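Long-range contacts in ICChI, a glycosylated chitinase (Ipomoea carnea, PDB 6IDN), which has chitinase and lysozyme activity, probably cleaving beta-1,4 glycosidic bonds of chitin and bacterial cell-wall glycans as a family 18 glycoside hydrolase: residues A[27-32]-A[73-78]; A[58-63]-A[112-117]. One frame throughout, in Å; residues are numbered along the deposited sequence.

How the interactions relate
Interaction 1 lies in the wall of the TIM barrel, its centre about 6 Å from that of the chain, where strands 27-36 and 73-80 are parallel neighbours. Interaction 2 lies on the outside, its centre about 19 Å from that of the chain, where the start of helix 60-69 meets the loop between helix 90-103 and strand 121-126. The two contact centres are about 14 Å apart and the nearest atoms about 5 Å, without touching. Along the chain the segments alternate, 27-32, 58-63, 73-78, 112-117, and helix 60-69 leads directly into strand 73-80. One contact therefore builds the inner sheet, while the other joins the start of an outer helix to a loop beside a calcium site.

Interaction 1. Residues A[27-32]-A[73-78]; sequences IINIGF and KVFLSL
Ile27 to Ile30 pair in register with Lys73 to Leu76 as parallel strands, the axes of these short segments 29° apart, and four backbone bonds (Ile28 N to Lys73 O, Phe75 N to Ile28 O, Ile30 N to Phe75 O, Ser77 N to Ile30 O) join them as neighbouring strands of the TIM barrel. Strands 2-7 and 121-126 extend the sheet. Ile28, Ile30, Val74 and Leu76 share one face, where Ile30 CD1 meets Val74 CG1 at 3.6 Å and Leu76 CD1 lies 3.6 Å from Ile30 O. Ile27, Asn29, Phe75 and Ser77 share the face inside the barrel, where Trp180 touches both Asn29 and Phe75. Ile27 CG2, anti to its backbone N, sits over a face of the Phe75 ring in a CH-pi contact, 4.1 Å from the centroid. In one of its two conformers, Ser77 OG is hydrogen-bonded to Asp123, so this bond need not be permanent. The peptide bond from Gly31 to Phe32 is cis, as in related family 18 chitinases. Asn29 and Phe75 lie side by side, amide and ring planes 28° apart; the buried Asn29 OD1 has no polar partner in the model and rests 3.3 Å from Phe75 CD2.

Interaction 2. Residues A[58-63]-A[112-117]; sequences KFLSSE and RPLGDE. With CA (calcium ion), chain F.
Lys58 lays its side chain beside the type I beta turn from Arg112 to Gly115, with CG 3.7 Å from Arg112 O. A bend at the last torsion (chi4 -74°) turns NZ onto that same oxygen, to which it bonds at 2.6 Å from 45° above the carbonyl plane. Gly115 N, closing the turn, reaches Arg112 O from the opposite face, and two donors thus grip one acceptor; NZ also bonds to Ser111 OG. An alanine in place of Lys58 would probably leave Arg112 O with just the turn's own N-H of these two donors, leave Ser111 OG without its lysine partner, and uncover the side of the turn. The backbones are close as well: Lys58 CA is 3.8 Å from Gly115 N, and a CB on Gly115 would collide with Lys58 O and Ser61 CB. Leu60 then carries the apolar part, its CD1 touching Leu114 CD2 at 3.7 Å with the two side chains side by side and pointing the same way. At Ser61 the hydroxyl, anti to the backbone N, accepts the N-H of Glu117 (OG to N 2.7 Å, 156° at the hydrogen). The Glu117 carboxylate itself turns to a salt bridge with Lys68, farther along helix 60-69. Within the loop, Arg112 NE donates to Gly115 O at 2.9 Å, the oxygen lying close to the guanidinium plane, while NH1 bonds to Leu105 O. Next to Glu117 in sequence, Asp116 binds a calcium ion, OD1 at 2.7 Å from the metal, with Gln108 as a second protein ligand. The whole is a beta turn fitted against the start of a helix on the outer layer of a TIM barrel, leading into strand 121-126 and carrying one ligand of a surface calcium site.

Interaction 1. Residues A[27-32]-A[73-78]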
ATOM      1  N   ILE A  27       3.108   2.116  -9.171  1.00 20.14           N
ATOM      2  CA  ILE A  27       2.720   1.046  -8.248  1.00 18.06           C
ATOM      3  C   ILE A  27       1.223   1.148  -7.993  1.00 18.50           C
ATOM      4  O   ILE A  27       0.704   2.245  -7.764  1.00 17.97           O
ATOM      5  CB  ILE A  27       3.479   1.142  -6.907  1.00 18.64           C
ATOM      6  CG1 ILE A  27       4.984   1.084  -7.165  1.00 20.15           C
ATOM      7  CG2 ILE A  27       3.061   0.027  -5.990  1.00 20.15           C
ATOM      8  CD1 ILE A  27       5.819   1.479  -5.978  1.00 18.98           C
ATOM      9  N   ILE A  28       0.526   0.015  -8.042  1.00 20.21           N
ATOM     10  CA  ILE A  28      -0.896  -0.051  -7.705  1.00 20.73           C
ATOM     11  C   ILE A  28      -1.038  -0.946  -6.491  1.00 15.77           C
ATOM     12  O   ILE A  28      -0.645  -2.116  -6.536  1.00 18.07           O
ATOM     13  CB  ILE A  28      -1.758  -0.615  -8.848  1.00 22.91           C
ATOM     14  CG1 ILE A  28      -1.380  -0.006 -10.198  1.00 25.03           C
ATOM     15  CG2 ILE A  28      -3.257  -0.418  -8.543  1.00 22.69           C
ATOM     16  CD1 ILE A  28      -1.766   1.425 -10.340  1.00 30.62           C
ATOM     17  N   ASN A  29      -1.629  -0.417  -5.423  1.00 16.57           N
ATOM     18  CA  ASN A  29      -1.991  -1.234  -4.264  1.00 16.95           C
ATOM     19  C   ASN A  29      -3.459  -1.619  -4.389  1.00 17.76           C
ATOM     20  O   ASN A  29      -4.335  -0.755  -4.306  1.00 17.98           O
ATOM     21  CB  ASN A  29      -1.762  -0.484  -2.957  1.00 19.03           C
ATOM     22  CG  ASN A  29      -0.322  -0.146  -2.728  1.00 16.28           C
ATOM     23  OD1 ASN A  29       0.560  -0.972  -2.956  1.00 19.34           O
ATOM     24  ND2 ASN A  29      -0.072   1.075  -2.246  1.00 18.03           N
ATOM     25  N   ILE A  30      -3.732  -2.911  -4.546  1.00 17.57           N
ATOM     26  CA  ILE A  30      -5.104  -3.405  -4.642  1.00 19.19           C
ATOM     27  C   ILE A  30      -5.583  -3.709  -3.223  1.00 18.53           C
ATOM     28  O   ILE A  30      -5.078  -4.628  -2.572  1.00 18.68           O
ATOM     29  CB  ILE A  30      -5.201  -4.650  -5.537  1.00 18.19           C
ATOM     30  CG1 ILE A  30      -4.770  -4.344  -6.981  1.00 23.39           C
ATOM     31  CG2 ILE A  30      -6.620  -5.246  -5.488  1.00 21.29           C
ATOM     32  CD1 ILE A  30      -4.873  -5.552  -7.927  1.00 23.07           C
ATOM     33  N   GLY A  31      -6.559  -2.952  -2.737  1.00 19.62           N
ATOM     34  CA  GLY A  31      -7.092  -3.139  -1.391  1.00 20.16           C
ATOM     35  C   GLY A  31      -8.545  -3.569  -1.480  1.00 21.08           C
ATOM     36  O   GLY A  31      -9.263  -3.128  -2.381  1.00 22.33           O
ATOM     37  N   PHE A  32      -8.989  -4.427  -0.549  1.00 23.14           N
ATOM     38  CA  PHE A  32      -8.241  -4.896   0.619  1.00 22.36           C
ATOM     39  C   PHE A  32      -8.545  -6.344   0.955  1.00 20.51           C
ATOM     40  O   PHE A  32      -9.655  -6.818   0.729  1.00 21.38           O
ATOM     41  CB  PHE A  32      -8.570  -4.057   1.860  1.00 21.98           C
ATOM     42  CG  PHE A  32      -7.994  -2.677   1.828  1.00 20.60           C
ATOM     43  CD1 PHE A  32      -6.623  -2.480   1.964  1.00 16.32           C
ATOM     44  CD2 PHE A  32      -8.819  -1.578   1.657  1.00 23.19           C
ATOM     45  CE1 PHE A  32      -6.084  -1.193   1.946  1.00 18.22           C
ATOM     46  CE2 PHE A  32      -8.291  -0.298   1.626  1.00 20.77           C
ATOM     47  CZ  PHE A  32      -6.919  -0.103   1.763  1.00 17.88           C
ATOM     48  N   LYS A  73       4.300  -2.066 -10.914  1.00 22.08           N
ATOM     49  CA  LYS A  73       4.194  -3.118  -9.911  1.00 20.62           C
ATOM     50  C   LYS A  73       2.796  -3.112  -9.316  1.00 19.44           C
ATOM     51  O   LYS A  73       2.173  -2.053  -9.168  1.00 22.68           O
ATOM     52  CB  LYS A  73       5.220  -2.939  -8.787  1.00 21.64           C
ATOM     53  CG  LYS A  73       6.659  -2.908  -9.277  1.00 27.89           C
ATOM     54  CD  LYS A  73       7.617  -2.727  -8.120  1.00 29.90           C
ATOM     55  CE  LYS A  73       9.081  -2.797  -8.572  1.00 39.46           C
ATOM     56  NZ  LYS A  73       9.522  -1.681  -9.449  1.00 33.95           N
ATOM     57  N   VAL A  74       2.305  -4.298  -8.980  1.00 20.09           N
ATOM     58  CA  VAL A  74       0.952  -4.463  -8.462  1.00 19.42           C
ATOM     59  C   VAL A  74       1.042  -5.241  -7.158  1.00 17.38           C
ATOM     60  O   VAL A  74       1.530  -6.376  -7.147  1.00 16.42           O
ATOM     61  CB  VAL A  74       0.033  -5.181  -9.470  1.00 22.29           C
ATOM     62  CG1 VAL A  74      -1.399  -5.197  -8.967  1.00 22.74           C
ATOM     63  CG2 VAL A  74       0.107  -4.510 -10.841  1.00 22.93           C
ATOM     64  N   PHE A  75       0.601  -4.623  -6.053  1.00 18.47           N
ATOM     65  CA  PHE A  75       0.619  -5.261  -4.746  1.00 17.61           C
ATOM     66  C   PHE A  75      -0.800  -5.567  -4.275  1.00 16.21           C
ATOM     67  O   PHE A  75      -1.747  -4.858  -4.625  1.00 19.98           O
ATOM     68  CB  PHE A  75       1.300  -4.363  -3.692  1.00 16.78           C
ATOM     69  CG  PHE A  75       2.720  -3.965  -4.022  1.00 19.27           C
ATOM     70  CD1 PHE A  75       3.509  -4.717  -4.898  1.00 20.39           C
ATOM     71  CD2 PHE A  75       3.267  -2.835  -3.446  1.00 19.34           C
ATOM     72  CE1 PHE A  75       4.825  -4.323  -5.183  1.00 18.21           C
ATOM     73  CE2 PHE A  75       4.572  -2.433  -3.719  1.00 19.41           C
ATOM     74  CZ  PHE A  75       5.351  -3.178  -4.604  1.00 19.18           C
ATOM     75  N   LEU A  76      -0.926  -6.592  -3.427  1.00 16.50           N
ATOM     76  CA  LEU A  76      -2.144  -6.806  -2.649  1.00 15.77           C
ATOM     77  C   LEU A  76      -1.998  -6.134  -1.289  1.00 15.60           C
ATOM     78  O   LEU A  76      -1.006  -6.364  -0.586  1.00 17.33           O
ATOM     79  CB  LEU A  76      -2.413  -8.299  -2.445  1.00 16.80           C
ATOM     80  CG  LEU A  76      -3.585  -8.586  -1.492  1.00 19.40           C
ATOM     81  CD1 LEU A  76      -4.915  -8.222  -2.147  1.00 22.22           C
ATOM     82  CD2 LEU A  76      -3.613 -10.039  -1.060  1.00 20.39           C
ATOM     83  N   SER A  77      -2.983  -5.322  -0.911  0.64 15.32           N
ATOM     84  CA  SER A  77      -2.944  -4.594   0.354  0.64 16.42           C
ATOM     85  C   SER A  77      -3.753  -5.334   1.414  0.64 17.44           C
ATOM     86  O   SER A  77      -4.952  -5.569   1.236  0.64 18.59           O
ATOM     87  CB  SER A  77      -3.466  -3.169   0.197  0.64 16.42           C
ATOM     88  OG  SER A  77      -3.244  -2.414   1.381  0.64 15.74           O
ATOM     89  N   LEU A  78      -3.096  -5.656   2.533  1.00 14.87           N
ATOM     90  CA  LEU A  78      -3.742  -6.257   3.693  1.00 16.22           C
ATOM     91  C   LEU A  78      -4.383  -5.200   4.574  1.00 20.76           C
ATOM     92  O   LEU A  78      -3.744  -4.205   4.932  1.00 18.28           O
ATOM     93  CB  LEU A  78      -2.735  -7.020   4.552  1.00 15.97           C
ATOM     94  CG  LEU A  78      -1.792  -8.000   3.868  1.00 14.70           C
ATOM     95  CD1 LEU A  78      -0.832  -8.567   4.906  1.00 18.20           C
ATOM     96  CD2 LEU A  78      -2.549  -9.125   3.150  1.00 20.25           C
TER

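Interaction 2. Residues A[58-63]-A[112-117]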
ATOM      1  N   LYS A  58     -11.451 -13.477 -11.548  1.00 38.65           N
ATOM      2  CA  LYS A  58     -10.302 -14.078 -12.212  1.00 37.69           C
ATOM      3  C   LYS A  58      -9.912 -13.327 -13.478  1.00 41.92           C
ATOM      4  O   LYS A  58      -8.752 -13.400 -13.896  1.00 36.93           O
ATOM      5  CB  LYS A  58     -10.589 -15.548 -12.520  1.00 41.40           C
ATOM      6  CG  LYS A  58     -10.509 -16.450 -11.295  1.00 40.04           C
ATOM      7  CD  LYS A  58     -10.296 -17.902 -11.693  1.00 44.06           C
ATOM      8  CE  LYS A  58     -10.707 -18.833 -10.581  1.00 52.82           C
ATOM      9  NZ  LYS A  58      -9.708 -18.808  -9.488  1.00 46.26           N
ATOM     10  N   PHE A  59     -10.845 -12.585 -14.077  1.00 39.75           N
ATOM     11  CA  PHE A  59     -10.529 -11.766 -15.241  1.00 42.84           C
ATOM     12  C   PHE A  59      -9.426 -10.754 -14.959  1.00 38.24           C
ATOM     13  O   PHE A  59      -8.789 -10.266 -15.901  1.00 39.57           O
ATOM     14  CB  PHE A  59     -11.786 -11.028 -15.726  1.00 47.75           C
ATOM     15  CG  PHE A  59     -12.166  -9.844 -14.868  1.00 40.80           C
ATOM     16  CD1 PHE A  59     -12.977 -10.010 -13.758  1.00 40.86           C
ATOM     17  CD2 PHE A  59     -11.713  -8.569 -15.176  1.00 40.57           C
ATOM     18  CE1 PHE A  59     -13.321  -8.930 -12.967  1.00 39.65           C
ATOM     19  CE2 PHE A  59     -12.047  -7.486 -14.383  1.00 39.17           C
ATOM     20  CZ  PHE A  59     -12.855  -7.665 -13.279  1.00 38.34           C
ATOM     21  N   LEU A  60      -9.201 -10.407 -13.692  1.00 34.84           N
ATOM     22  CA  LEU A  60      -8.224  -9.367 -13.386  1.00 32.25           C
ATOM     23  C   LEU A  60      -6.812  -9.781 -13.772  1.00 31.87           C
ATOM     24  O   LEU A  60      -5.959  -8.913 -13.987  1.00 29.80           O
ATOM     25  CB  LEU A  60      -8.283  -9.012 -11.900  1.00 32.21           C
ATOM     26  CG  LEU A  60      -9.378  -8.008 -11.530  1.00 40.16           C
ATOM     27  CD1 LEU A  60      -9.438  -7.829 -10.018  1.00 37.51           C
ATOM     28  CD2 LEU A  60      -9.148  -6.664 -12.224  1.00 36.49           C
ATOM     29  N   SER A  61      -6.560 -11.088 -13.861  1.00 33.41           N
ATOM     30  CA  SER A  61      -5.260 -11.600 -14.285  1.00 31.31           C
ATOM     31  C   SER A  61      -4.758 -10.890 -15.539  1.00 34.36           C
ATOM     32  O   SER A  61      -3.603 -10.456 -15.604  1.00 31.67           O
ATOM     33  CB  SER A  61      -5.373 -13.108 -14.527  1.00 35.19           C
ATOM     34  OG  SER A  61      -4.126 -13.756 -14.395  1.00 50.94           O
ATOM     35  N   SER A  62      -5.617 -10.767 -16.553  1.00 36.08           N
ATOM     36  CA  SER A  62      -5.182 -10.161 -17.805  1.00 35.75           C
ATOM     37  C   SER A  62      -4.839  -8.688 -17.622  1.00 35.60           C
ATOM     38  O   SER A  62      -3.917  -8.178 -18.269  1.00 34.80           O
ATOM     39  CB  SER A  62      -6.265 -10.327 -18.874  1.00 38.68           C
ATOM     40  OG  SER A  62      -6.392 -11.688 -19.268  1.00 59.76           O
ATOM     41  N   GLU A  63      -5.567  -7.990 -16.746  1.00 32.91           N
ATOM     42  CA  GLU A  63      -5.291  -6.576 -16.521  1.00 31.71           C
ATOM     43  C   GLU A  63      -4.046  -6.391 -15.657  1.00 29.42           C
ATOM     44  O   GLU A  63      -3.258  -5.466 -15.890  1.00 29.80           O
ATOM     45  CB  GLU A  63      -6.514  -5.900 -15.892  1.00 32.33           C
ATOM     46  CG  GLU A  63      -7.786  -6.116 -16.722  1.00 34.40           C
ATOM     47  CD  GLU A  63      -8.961  -5.232 -16.333  1.00 40.08           C
ATOM     48  OE1 GLU A  63      -8.758  -4.216 -15.642  1.00 36.55           O
ATOM     49  OE2 GLU A  63     -10.099  -5.556 -16.746  1.00 37.34           O
ATOM     50  N   ARG A 112      -7.155 -19.406  -7.293  1.00 23.77           N
ATOM     51  CA  ARG A 112      -6.560 -18.094  -7.054  1.00 21.49           C
ATOM     52  C   ARG A 112      -7.589 -17.009  -7.345  1.00 27.20           C
ATOM     53  O   ARG A 112      -8.148 -16.985  -8.452  1.00 29.59           O
ATOM     54  CB  ARG A 112      -5.326 -17.902  -7.913  1.00 21.99           C
ATOM     55  CG  ARG A 112      -4.151 -18.826  -7.532  1.00 20.09           C
ATOM     56  CD  ARG A 112      -2.991 -18.722  -8.505  1.00 22.53           C
ATOM     57  NE  ARG A 112      -2.581 -17.336  -8.715  1.00 20.73           N
ATOM     58  CZ  ARG A 112      -1.597 -16.735  -8.050  1.00 20.26           C
ATOM     59  NH1 ARG A 112      -0.898 -17.393  -7.113  1.00 18.55           N
ATOM     60  NH2 ARG A 112      -1.309 -15.469  -8.325  1.00 18.84           N
ATOM     61  N   PRO A 113      -7.888 -16.122  -6.389  1.00 25.11           N
ATOM     62  CA  PRO A 113      -9.012 -15.187  -6.564  1.00 33.24           C
ATOM     63  C   PRO A 113      -8.886 -14.266  -7.762  1.00 29.99           C
ATOM     64  O   PRO A 113      -9.912 -13.902  -8.345  1.00 28.36           O
ATOM     65  CB  PRO A 113      -9.008 -14.396  -5.249  1.00 31.96           C
ATOM     66  CG  PRO A 113      -8.398 -15.330  -4.253  1.00 32.61           C
ATOM     67  CD  PRO A 113      -7.332 -16.073  -5.028  1.00 27.80           C
ATOM     68  N   LEU A 114      -7.673 -13.859  -8.138  1.00 25.98           N
ATOM     69  CA  LEU A 114      -7.479 -12.937  -9.251  1.00 26.85           C
ATOM     70  C   LEU A 114      -6.846 -13.616 -10.462  1.00 32.22           C
ATOM     71  O   LEU A 114      -6.253 -12.937 -11.309  1.00 28.21           O
ATOM     72  CB  LEU A 114      -6.623 -11.746  -8.812  1.00 25.65           C
ATOM     73  CG  LEU A 114      -7.054 -11.051  -7.520  1.00 23.99           C
ATOM     74  CD1 LEU A 114      -6.097  -9.906  -7.175  1.00 23.49           C
ATOM     75  CD2 LEU A 114      -8.484 -10.528  -7.635  1.00 28.44           C
ATOM     76  N   GLY A 115      -6.949 -14.943 -10.561  1.00 29.04           N
ATOM     77  CA  GLY A 115      -6.398 -15.645 -11.704  1.00 30.18           C
ATOM     78  C   GLY A 115      -4.927 -15.975 -11.551  1.00 26.87           C
ATOM     79  O   GLY A 115      -4.325 -15.834 -10.484  1.00 26.94           O
ATOM     80  N   ASP A 116      -4.324 -16.394 -12.667  1.00 28.26           N
ATOM     81  CA  ASP A 116      -2.992 -16.990 -12.615  1.00 32.01           C
ATOM     82  C   ASP A 116      -1.853 -15.983 -12.496  1.00 31.10           C
ATOM     83  O   ASP A 116      -0.775 -16.358 -12.019  1.00 28.05           O
ATOM     84  CB  ASP A 116      -2.762 -17.855 -13.851  1.00 34.87           C
ATOM     85  CG  ASP A 116      -2.736 -19.337 -13.526  1.00 44.04           C
ATOM     86  OD1 ASP A 116      -3.079 -19.720 -12.382  1.00 43.76           O
ATOM     87  OD2 ASP A 116      -2.399 -20.123 -14.430  1.00 36.88           O
ATOM     88  N   GLU A 117      -2.039 -14.733 -12.916  1.00 27.60           N
ATOM     89  CA  GLU A 117      -0.923 -13.788 -12.907  1.00 25.32           C
ATOM     90  C   GLU A 117      -0.479 -13.461 -11.481  1.00 23.66           C
ATOM     91  O   GLU A 117      -1.300 -13.097 -10.631  1.00 29.05           O
ATOM     92  CB  GLU A 117      -1.310 -12.508 -13.648  1.00 27.43           C
ATOM     93  CG  GLU A 117      -0.146 -11.560 -13.866  1.00 32.14           C
ATOM     94  CD  GLU A 117       0.844 -12.066 -14.906  1.00 34.12           C
ATOM     95  OE1 GLU A 117       0.459 -12.879 -15.768  1.00 33.05           O
ATOM     96  OE2 GLU A 117       2.021 -11.656 -14.857  1.00 36.32           O
TER
HETATM   97 CA    CA F 314      -0.664 -20.748 -11.578  1.00 22.01          CA